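Local structure of putative exported protein (Bacteroides fragilis, 3FZX) at residues F11-R21 with I33-A41; Y54-N65 with L92-M101. The protein is of unknown function but binds calcium and has a YmcC-like barrel fold related to the LolA/LolB lipoprotein carriers, consistent with a role in lipid binding. One frame throughout, in Å; residues are numbered along the deposited sequence.

How the contacts relate
Both contacts lie in the antiparallel barrel and share a seam: strand 30-44, in contact 1, is hydrogen-bonded to the neighbouring strand 47-58 of contact 2, through Val-35 O to Thr-55 N and Ile-33 O to Ala-57 N. Their centres are about 17 Å apart, and both are partly buried. Contact 1 is the pairing of two strands of one hairpin, held mostly by backbone bonds, with Phe-11, Tyr-36, Leu-34 and Arg-21 on one side and a mostly polar set on the other. Contact 2 has no such strand pairing between its segments; selenomethionine, leucine and aromatic packing joins a hairpin to a helix and the chain after it, with a single asparagine amide supplying the hydrogen bonds.

Contact 1: F11-R21 with I33-A41; sequences FPNQEGEQITR and ILVYRVDQA
The rings of Phe-11 and Tyr-36 meet as a T-shaped pair: the CZ edge of Phe-11 stands over one face of Tyr-36, with centroids 5.3 Å apart and planes at 74°. Pro-12 CD lies against a face of Phe-11, near its rim. At the edge of the Tyr-36 ring, Arg-21 NH1 sits 4.0 Å from Tyr-36 CE2; that guanidinium forms a salt bridge with Asp-84, which is also hydrogen-bonded to the Tyr-36 hydroxyl. Arg-21 bends at chi3 (80°), bringing NH2 to 3.9 Å from Leu-34 CD2. These groups lie on one face of the first hairpin of the barrel, strands 18-25 and 30-44, antiparallel, with Ile-19/Tyr-36 and Arg-21/Leu-34 as hydrogen-bonded pairs. Strand 207-217 flanks 18-21 on its other edge. The opposite face of the hairpin, away from Tyr-36, carries Gln-18, Thr-20, Val-35 and Arg-37; there Gln-18 CG packs 3.8 Å from Val-35 CG1. Further along, a type II turn from Gln-14 to Glu-17 wraps Val-38, whose CG2 reaches Pro-12 CB at 3.8 Å. Two backbone bonds fix the turn to Val-38: Gly-16 N to Val-38 O (2.8 Å) and Val-38 N to Glu-17 O (2.9 Å).

Contact 2: Y54-N65 with L92-M101; sequences YTFADAAGKTLN and LNMMNADVYM
A beta hairpin of the barrel, strands 47-58 and 63-74, packs here against the end of the short helix 89-94 and the chain leading from it into strand 99-107. Leu-64 and Asn-65 form a classic beta bulge opposite Phe-56, and Phe-56 O accepts from the backbone N of each. The Phe-56 ring is the apolar centre of the contact. Selenomethionine Met-95 lies over one face in a Met-aromatic contact, its SE 3.7 Å from Phe-56 CG, while its CE sits almost on the ring normal, 3.9 Å from the centroid, as a CH-pi contact. The chain of Met-95 is extended beyond CG (chi2 166°, chi3 -161°), which carries both SE and CE over the same face of the ring. The Leu-92 side chain crosses that of Phe-56 at about a right angle, and its CD2 comes to 3.6 Å from Phe-56 CD1, neither squarely over the face nor at the edge. Phe-56 also packs on Leu-34 of the adjoining strand. Selenomethionine Met-101 brings SE obliquely beside the Tyr-54 ring, 5.5 Å from the centroid, a Met-aromatic contact. The polar link is Asn-65. Its buried OD1 has no hydrogen-bond partner in the model; Met-101 CE lies 3.2 Å from it. With CG turned away from the backbone N (chi1 -163°), the amide reaches the loop and uses ND2 twice, to Asn-96 O and Val-99 O, both near the amide plane. Val-99 N closes the type I turn from Asn-96 to Val-99 and reaches Asn-96 O from one face of its carbonyl plane; Asn-65 ND2 comes from the opposite face, 2.9 Å from Asn-96 O.

Contact 1: F11-R21 with I33-A41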
loop_
_atom_site.group_PDB
_atom_site.type_symbol
_atom_site.label_atom_id
_atom_site.label_comp_id
_atom_site.label_asym_id
_atom_site.label_seq_id
_atom_site.Cartn_x
_atom_site.Cartn_y
_atom_site.Cartn_z
ATOM N N PHE A 11 -0.501 8.695 -14.392
ATOM C CA PHE A 11 -0.482 7.285 -14.784
ATOM C C PHE A 11 -1.521 7.103 -15.896
ATOM O O PHE A 11 -2.501 7.827 -15.944
ATOM C CB PHE A 11 -0.841 6.363 -13.580
ATOM C CG PHE A 11 -0.461 4.921 -13.792
ATOM C CD1 PHE A 11 0.879 4.522 -13.685
ATOM C CD2 PHE A 11 -1.413 3.968 -14.090
ATOM C CE1 PHE A 11 1.257 3.203 -13.891
ATOM C CE2 PHE A 11 -1.055 2.618 -14.280
ATOM C CZ PHE A 11 0.278 2.238 -14.201
ATOM N N PRO A 12 -1.316 6.153 -16.813
ATOM C CA PRO A 12 -2.380 5.970 -17.795
ATOM C C PRO A 12 -3.701 5.591 -17.138
ATOM O O PRO A 12 -3.715 4.914 -16.115
ATOM C CB PRO A 12 -1.868 4.820 -18.654
ATOM C CG PRO A 12 -0.838 4.164 -17.823
ATOM C CD PRO A 12 -0.173 5.282 -17.113
ATOM N N ASN A 13 -4.798 6.046 -17.724
ATOM C CA ASN A 13 -6.094 5.793 -17.166
ATOM C C ASN A 13 -7.199 5.360 -18.137
ATOM O O ASN A 13 -8.325 5.245 -17.721
ATOM C CB ASN A 13 -6.498 6.991 -16.284
ATOM C CG ASN A 13 -6.356 8.293 -16.983
ATOM O OD1 ASN A 13 -7.268 8.695 -17.661
ATOM N ND2 ASN A 13 -5.204 8.968 -16.830
ATOM N N GLN A 14 -6.879 5.068 -19.401
ATOM C CA GLN A 14 -7.869 4.490 -20.333
ATOM C C GLN A 14 -7.746 2.985 -20.315
ATOM O O GLN A 14 -6.660 2.469 -20.526
ATOM C CB GLN A 14 -7.625 4.930 -21.783
ATOM C CG GLN A 14 -7.482 6.407 -21.986
ATOM C CD GLN A 14 -7.372 6.807 -23.464
ATOM O OE1 GLN A 14 -7.431 5.963 -24.386
ATOM N NE2 GLN A 14 -7.195 8.104 -23.690
ATOM N N GLU A 15 -8.852 2.274 -20.119
ATOM C CA GLU A 15 -8.829 0.801 -20.111
ATOM C C GLU A 15 -8.162 0.277 -21.366
ATOM O O GLU A 15 -8.448 0.757 -22.441
ATOM C CB GLU A 15 -10.254 0.212 -20.006
ATOM C CG GLU A 15 -10.855 0.405 -18.624
ATOM C CD GLU A 15 -12.200 -0.292 -18.419
ATOM O OE1 GLU A 15 -12.770 -0.844 -19.407
ATOM O OE2 GLU A 15 -12.673 -0.264 -17.251
ATOM N N GLY A 16 -7.278 -0.699 -21.214
ATOM C CA GLY A 16 -6.579 -1.292 -22.350
ATOM C C GLY A 16 -5.293 -0.564 -22.715
ATOM O O GLY A 16 -4.469 -1.125 -23.410
ATOM N N GLU A 17 -5.101 0.677 -22.260
ATOM C CA GLU A 17 -3.890 1.439 -22.624
ATOM C C GLU A 17 -2.652 0.719 -22.096
ATOM O O GLU A 17 -2.706 0.140 -21.015
ATOM C CB GLU A 17 -3.938 2.881 -22.088
ATOM C CG GLU A 17 -2.696 3.705 -22.437
ATOM C CD GLU A 17 -2.816 5.168 -22.113
ATOM O OE1 GLU A 17 -3.882 5.609 -21.620
ATOM O OE2 GLU A 17 -1.821 5.883 -22.358
ATOM N N GLN A 18 -1.554 0.792 -22.852
ATOM C CA GLN A 18 -0.319 0.047 -22.575
ATOM C C GLN A 18 0.919 0.943 -22.719
ATOM O O GLN A 18 1.088 1.592 -23.731
ATOM C CB GLN A 18 -0.241 -1.125 -23.549
ATOM C CG GLN A 18 0.392 -2.342 -22.977
ATOM C CD GLN A 18 0.215 -3.539 -23.873
ATOM O OE1 GLN A 18 1.152 -3.959 -24.553
ATOM N NE2 GLN A 18 -0.998 -4.087 -23.896
ATOM N N ILE A 19 1.736 1.013 -21.676
ATOM C CA ILE A 19 2.927 1.861 -21.617
ATOM C C ILE A 19 4.116 0.929 -21.471
ATOM O O ILE A 19 4.064 0.005 -20.653
ATOM C CB ILE A 19 2.925 2.797 -20.363
ATOM C CG1 ILE A 19 1.779 3.813 -20.423
ATOM C CG2 ILE A 19 4.235 3.560 -20.212
ATOM C CD1 ILE A 19 1.693 4.562 -21.651
ATOM N N THR A 20 5.165 1.155 -22.266
ATOM C CA THR A 20 6.396 0.385 -22.192
ATOM C C THR A 20 7.523 1.316 -21.833
ATOM O O THR A 20 7.645 2.382 -22.417
ATOM C CB THR A 20 6.709 -0.267 -23.517
ATOM O OG1 THR A 20 5.580 -1.044 -23.894
ATOM C CG2 THR A 20 7.975 -1.172 -23.434
ATOM N N ARG A 21 8.336 0.906 -20.859
ATOM C CA ARG A 21 9.521 1.641 -20.486
ATOM C C ARG A 21 10.736 0.679 -20.549
ATOM O O ARG A 21 10.672 -0.462 -20.081
ATOM C CB ARG A 21 9.332 2.237 -19.094
ATOM C CG ARG A 21 10.289 3.380 -18.831
ATOM C CD ARG A 21 9.887 4.327 -17.715
ATOM N NE ARG A 21 10.229 3.756 -16.414
ATOM C CZ ARG A 21 9.371 3.274 -15.526
ATOM N NH1 ARG A 21 8.064 3.316 -15.750
ATOM N NH2 ARG A 21 9.832 2.763 -14.385
ATOM N N ILE A 33 12.656 -4.666 -19.925
ATOM C CA ILE A 33 11.507 -3.966 -20.489
ATOM C C ILE A 33 10.357 -4.096 -19.510
ATOM O O ILE A 33 10.044 -5.218 -19.100
ATOM C CB ILE A 33 11.075 -4.581 -21.819
ATOM C CG1 ILE A 33 12.259 -4.613 -22.803
ATOM C CG2 ILE A 33 9.852 -3.823 -22.383
ATOM C CD1 ILE A 33 11.997 -5.464 -24.025
ATOM N N LEU A 34 9.760 -2.957 -19.123
ATOM C CA LEU A 34 8.611 -2.940 -18.216
ATOM C C LEU A 34 7.366 -2.513 -19.004
ATOM O O LEU A 34 7.379 -1.490 -19.713
ATOM C CB LEU A 34 8.852 -1.970 -17.053
ATOM C CG LEU A 34 7.681 -1.756 -16.063
ATOM C CD1 LEU A 34 7.206 -3.094 -15.384
ATOM C CD2 LEU A 34 8.019 -0.678 -15.002
ATOM N N VAL A 35 6.293 -3.285 -18.866
ATOM C CA VAL A 35 5.046 -3.044 -19.601
ATOM C C VAL A 35 3.899 -2.968 -18.606
ATOM O O VAL A 35 3.713 -3.897 -17.801
ATOM C CB VAL A 35 4.723 -4.182 -20.595
ATOM C CG1 VAL A 35 3.472 -3.826 -21.411
ATOM C CG2 VAL A 35 5.893 -4.460 -21.516
ATOM N N TYR A 36 3.159 -1.863 -18.643
ATOM C CA TYR A 36 1.968 -1.689 -17.827
ATOM C C TYR A 36 0.768 -1.726 -18.753
ATOM O O TYR A 36 0.814 -1.144 -19.842
ATOM C CB TYR A 36 1.972 -0.318 -17.162
ATOM C CG TYR A 36 2.945 -0.125 -16.044
ATOM C CD1 TYR A 36 2.780 -0.800 -14.831
ATOM C CD2 TYR A 36 3.987 0.798 -16.149
ATOM C CE1 TYR A 36 3.665 -0.586 -13.742
ATOM C CE2 TYR A 36 4.869 1.018 -15.087
ATOM C CZ TYR A 36 4.709 0.324 -13.884
ATOM O OH TYR A 36 5.587 0.551 -12.834
ATOM N N ARG A 37 -0.304 -2.389 -18.337
ATOM C CA ARG A 37 -1.569 -2.337 -19.064
ATOM C C ARG A 37 -2.721 -2.010 -18.094
ATOM O O ARG A 37 -2.904 -2.700 -17.070
ATOM C CB ARG A 37 -1.835 -3.645 -19.805
ATOM C CG ARG A 37 -3.120 -3.612 -20.650
ATOM C CD ARG A 37 -3.466 -4.954 -21.314
ATOM N NE ARG A 37 -3.322 -6.125 -20.444
ATOM C CZ ARG A 37 -4.184 -6.512 -19.497
ATOM N NH1 ARG A 37 -5.299 -5.822 -19.233
ATOM N NH2 ARG A 37 -3.913 -7.608 -18.794
ATOM N N VAL A 38 -3.474 -0.957 -18.416
ATOM C CA VAL A 38 -4.617 -0.536 -17.620
ATOM C C VAL A 38 -5.717 -1.591 -17.745
ATOM O O VAL A 38 -6.215 -1.836 -18.844
ATOM C CB VAL A 38 -5.169 0.828 -18.082
ATOM C CG1 VAL A 38 -6.480 1.157 -17.327
ATOM C CG2 VAL A 38 -4.133 1.931 -17.881
ATOM N N ASP A 39 -6.047 -2.239 -16.634
ATOM C CA ASP A 39 -7.070 -3.298 -16.592
ATOM C C ASP A 39 -8.439 -2.684 -16.349
ATOM O O ASP A 39 -9.372 -2.968 -17.069
ATOM C CB ASP A 39 -6.776 -4.312 -15.481
ATOM C CG ASP A 39 -7.542 -5.640 -15.666
ATOM O OD1 ASP A 39 -7.270 -6.337 -16.662
ATOM O OD2 ASP A 39 -8.390 -6.012 -14.819
ATOM N N GLN A 40 -8.551 -1.816 -15.350
ATOM C CA GLN A 40 -9.832 -1.205 -15.015
ATOM C C GLN A 40 -9.654 0.185 -14.437
ATOM O O GLN A 40 -8.711 0.420 -13.709
ATOM C CB GLN A 40 -10.561 -2.072 -13.976
ATOM C CG GLN A 40 -11.267 -3.317 -14.536
ATOM C CD GLN A 40 -12.369 -2.972 -15.552
ATOM O OE1 GLN A 40 -13.170 -2.058 -15.332
ATOM N NE2 GLN A 40 -12.406 -3.704 -16.663
ATOM N N ALA A 41 -10.557 1.099 -14.774
ATOM C CA ALA A 41 -10.588 2.427 -14.164
ATOM C C ALA A 41 -11.924 2.533 -13.456
ATOM O O ALA A 41 -12.944 2.237 -14.051
ATOM C CB ALA A 41 -10.449 3.485 -15.185
#

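Contact 2: Y54-N65 with L92-M101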
loop_
_atom_site.group_PDB
_atom_site.type_symbol
_atom_site.label_atom_id
_atom_site.label_comp_id
_atom_site.label_asym_id
_atom_site.label_seq_id
_atom_site.Cartn_x
_atom_site.Cartn_y
_atom_site.Cartn_z
ATOM N N TYR A 54 1.259 -5.363 -14.540
ATOM C CA TYR A 54 2.640 -5.106 -14.950
ATOM C C TYR A 54 3.319 -6.404 -15.309
ATOM O O TYR A 54 2.977 -7.460 -14.761
ATOM C CB TYR A 54 3.455 -4.381 -13.879
ATOM C CG TYR A 54 3.664 -5.128 -12.577
ATOM C CD1 TYR A 54 4.703 -6.059 -12.432
ATOM C CD2 TYR A 54 2.852 -4.877 -11.479
ATOM C CE1 TYR A 54 4.904 -6.742 -11.226
ATOM C CE2 TYR A 54 3.045 -5.554 -10.271
ATOM C CZ TYR A 54 4.072 -6.480 -10.156
ATOM O OH TYR A 54 4.262 -7.115 -8.960
ATOM N N THR A 55 4.253 -6.296 -16.259
ATOM C CA THR A 55 5.190 -7.339 -16.624
ATOM C C THR A 55 6.599 -6.733 -16.709
ATOM O O THR A 55 6.796 -5.643 -17.248
ATOM C CB THR A 55 4.835 -7.968 -17.935
ATOM O OG1 THR A 55 3.564 -8.588 -17.794
ATOM C CG2 THR A 55 5.828 -9.034 -18.313
ATOM N N PHE A 56 7.541 -7.428 -16.083
ATOM C CA PHE A 56 8.957 -7.119 -16.114
ATOM C C PHE A 56 9.551 -8.246 -16.940
ATOM O O PHE A 56 9.352 -9.410 -16.632
ATOM C CB PHE A 56 9.588 -7.183 -14.714
ATOM C CG PHE A 56 9.375 -5.969 -13.861
ATOM C CD1 PHE A 56 10.226 -4.867 -13.969
ATOM C CD2 PHE A 56 8.369 -5.937 -12.905
ATOM C CE1 PHE A 56 10.041 -3.722 -13.160
ATOM C CE2 PHE A 56 8.172 -4.800 -12.110
ATOM C CZ PHE A 56 9.019 -3.699 -12.227
ATOM N N ALA A 57 10.245 -7.902 -18.007
ATOM C CA ALA A 57 10.951 -8.892 -18.815
ATOM C C ALA A 57 12.402 -8.480 -18.982
ATOM O O ALA A 57 12.780 -7.354 -18.677
ATOM C CB ALA A 57 10.279 -9.055 -20.168
ATOM N N ASP A 58 13.220 -9.418 -19.442
ATOM C CA ASP A 58 14.616 -9.122 -19.761
ATOM C C ASP A 58 14.681 -8.582 -21.195
ATOM O O ASP A 58 13.648 -8.489 -21.865
ATOM C CB ASP A 58 15.519 -10.369 -19.573
ATOM C CG ASP A 58 15.176 -11.533 -20.532
ATOM O OD1 ASP A 58 14.503 -11.337 -21.580
ATOM O OD2 ASP A 58 15.595 -12.674 -20.219
ATOM N N ALA A 59 15.891 -8.263 -21.665
ATOM C CA ALA A 59 16.104 -7.682 -22.994
ATOM C C ALA A 59 15.647 -8.604 -24.113
ATOM O O ALA A 59 15.289 -8.125 -25.169
ATOM C CB ALA A 59 17.574 -7.266 -23.201
ATOM N N ALA A 60 15.634 -9.913 -23.880
ATOM C CA ALA A 60 15.152 -10.873 -24.883
ATOM C C ALA A 60 13.632 -11.126 -24.795
ATOM O O ALA A 60 13.135 -12.042 -25.418
ATOM C CB ALA A 60 15.910 -12.182 -24.743
ATOM N N GLY A 61 12.892 -10.329 -24.021
ATOM C CA GLY A 61 11.435 -10.520 -23.865
ATOM C C GLY A 61 10.932 -11.630 -22.930
ATOM O O GLY A 61 9.716 -11.782 -22.764
ATOM N N LYS A 62 11.825 -12.420 -22.329
ATOM C CA LYS A 62 11.403 -13.414 -21.334
ATOM C C LYS A 62 10.853 -12.724 -20.056
ATOM O O LYS A 62 11.538 -11.904 -19.435
ATOM C CB LYS A 62 12.553 -14.357 -20.962
ATOM C CG LYS A 62 12.092 -15.543 -20.082
ATOM C CD LYS A 62 13.212 -16.520 -19.718
ATOM C CE LYS A 62 14.141 -15.962 -18.656
ATOM N NZ LYS A 62 15.216 -16.952 -18.369
ATOM N N THR A 63 9.615 -13.053 -19.687
ATOM C CA THR A 63 8.984 -12.490 -18.493
ATOM C C THR A 63 9.740 -12.909 -17.241
ATOM O O THR A 63 10.051 -14.059 -17.104
ATOM C CB THR A 63 7.528 -12.970 -18.350
ATOM O OG1 THR A 63 6.773 -12.493 -19.466
ATOM C CG2 THR A 63 6.899 -12.447 -17.084
ATOM N N LEU A 64 10.052 -11.954 -16.374
ATOM C CA LEU A 64 10.719 -12.193 -15.105
ATOM C C LEU A 64 9.710 -12.160 -13.943
ATOM O O LEU A 64 9.828 -12.899 -12.978
ATOM C CB LEU A 64 11.811 -11.135 -14.868
ATOM C CG LEU A 64 12.903 -10.973 -15.939
ATOM C CD1 LEU A 64 13.909 -9.937 -15.487
ATOM C CD2 LEU A 64 13.620 -12.288 -16.257
ATOM N N ASN A 65 8.710 -11.303 -14.043
ATOM C CA ASN A 65 7.771 -11.094 -12.963
ATOM C C ASN A 65 6.559 -10.370 -13.514
ATOM O O ASN A 65 6.708 -9.505 -14.379
ATOM C CB ASN A 65 8.440 -10.199 -11.919
ATOM C CG ASN A 65 7.748 -10.232 -10.569
ATOM O OD1 ASN A 65 7.098 -9.282 -10.188
ATOM N ND2 ASN A 65 7.907 -11.322 -9.837
ATOM N N LEU A 92 15.740 -5.754 -10.464
ATOM C CA LEU A 92 15.540 -6.447 -11.729
ATOM C C LEU A 92 16.255 -7.786 -11.728
ATOM O O LEU A 92 15.684 -8.803 -12.119
ATOM C CB LEU A 92 16.027 -5.586 -12.906
ATOM C CG LEU A 92 15.194 -4.330 -13.142
ATOM C CD1 LEU A 92 15.892 -3.386 -14.145
ATOM C CD2 LEU A 92 13.771 -4.778 -13.578
ATOM N N ASN A 93 17.490 -7.769 -11.243
ATOM C CA ASN A 93 18.349 -8.948 -11.233
ATOM C C ASN A 93 17.985 -10.034 -10.232
ATOM O O ASN A 93 18.501 -11.123 -10.342
ATOM C CB ASN A 93 19.816 -8.531 -11.051
ATOM C CG ASN A 93 20.371 -7.790 -12.281
ATOM O OD1 ASN A 93 19.712 -7.712 -13.303
ATOM N ND2 ASN A 93 21.573 -7.249 -12.173
HETATM N N MSE A 94 17.109 -9.778 -9.272
HETATM C CA MSE A 94 16.736 -10.843 -8.344
HETATM C C MSE A 94 15.344 -11.396 -8.620
HETATM O O MSE A 94 14.921 -12.345 -7.953
HETATM C CB MSE A 94 16.951 -10.436 -6.877
HETATM C CG MSE A 94 16.371 -9.117 -6.407
HETATM SE SE MSE A 94 14.466 -9.209 -6.091
HETATM C CE MSE A 94 14.431 -10.151 -4.309
HETATM N N MSE A 95 14.651 -10.853 -9.627
HETATM C CA MSE A 95 13.254 -11.235 -9.886
HETATM C C MSE A 95 13.084 -12.551 -10.617
HETATM O O MSE A 95 13.830 -12.871 -11.534
HETATM C CB MSE A 95 12.537 -10.187 -10.718
HETATM C CG MSE A 95 11.884 -9.034 -9.954
HETATM SE SE MSE A 95 11.468 -7.672 -11.322
HETATM C CE MSE A 95 11.305 -6.201 -10.027
ATOM N N ASN A 96 12.068 -13.289 -10.192
ATOM C CA ASN A 96 11.565 -14.445 -10.910
ATOM C C ASN A 96 10.068 -14.582 -10.559
ATOM O O ASN A 96 9.511 -13.769 -9.795
ATOM C CB ASN A 96 12.399 -15.705 -10.624
ATOM C CG ASN A 96 12.523 -16.012 -9.140
ATOM O OD1 ASN A 96 11.525 -16.061 -8.416
ATOM N ND2 ASN A 96 13.759 -16.233 -8.681
ATOM N N ALA A 97 9.411 -15.573 -11.147
ATOM C CA ALA A 97 7.978 -15.778 -10.956
ATOM C C ALA A 97 7.555 -15.934 -9.495
ATOM O O ALA A 97 6.417 -15.650 -9.171
ATOM C CB ALA A 97 7.519 -16.985 -11.759
ATOM N N ASP A 98 8.446 -16.403 -8.616
ATOM C CA ASP A 98 8.117 -16.559 -7.202
ATOM C C ASP A 98 8.459 -15.334 -6.337
ATOM O O ASP A 98 8.322 -15.400 -5.112
ATOM C CB ASP A 98 8.789 -17.826 -6.631
ATOM C CG ASP A 98 8.207 -19.124 -7.213
ATOM O OD1 ASP A 98 7.257 -19.088 -8.023
ATOM O OD2 ASP A 98 8.713 -20.201 -6.865
ATOM N N VAL A 99 8.905 -14.235 -6.952
ATOM C CA VAL A 99 9.198 -13.017 -6.205
ATOM C C VAL A 99 7.948 -12.160 -6.108
ATOM O O VAL A 99 7.239 -11.961 -7.075
ATOM C CB VAL A 99 10.361 -12.193 -6.829
ATOM C CG1 VAL A 99 10.363 -10.767 -6.302
ATOM C CG2 VAL A 99 11.705 -12.870 -6.542
ATOM N N TYR A 100 7.691 -11.655 -4.920
ATOM C CA TYR A 100 6.582 -10.765 -4.650
ATOM C C TYR A 100 7.140 -9.516 -4.054
ATOM O O TYR A 100 8.269 -9.485 -3.588
ATOM C CB TYR A 100 5.610 -11.426 -3.665
ATOM C CG TYR A 100 4.975 -12.616 -4.323
ATOM C CD1 TYR A 100 3.885 -12.457 -5.197
ATOM C CD2 TYR A 100 5.505 -13.886 -4.161
ATOM C CE1 TYR A 100 3.309 -13.545 -5.850
ATOM C CE2 TYR A 100 4.925 -14.990 -4.811
ATOM C CZ TYR A 100 3.839 -14.805 -5.649
ATOM O OH TYR A 100 3.288 -15.876 -6.287
HETATM N N MSE A 101 6.336 -8.476 -4.072
HETATM C CA MSE A 101 6.769 -7.192 -3.579
HETATM C C MSE A 101 5.615 -6.445 -2.919
HETATM O O MSE A 101 4.455 -6.673 -3.243
HETATM C CB MSE A 101 7.414 -6.394 -4.695
HETATM C CG MSE A 101 6.571 -6.243 -5.899
HETATM SE SE MSE A 101 7.584 -5.404 -7.333
HETATM C CE MSE A 101 8.220 -6.997 -8.304
#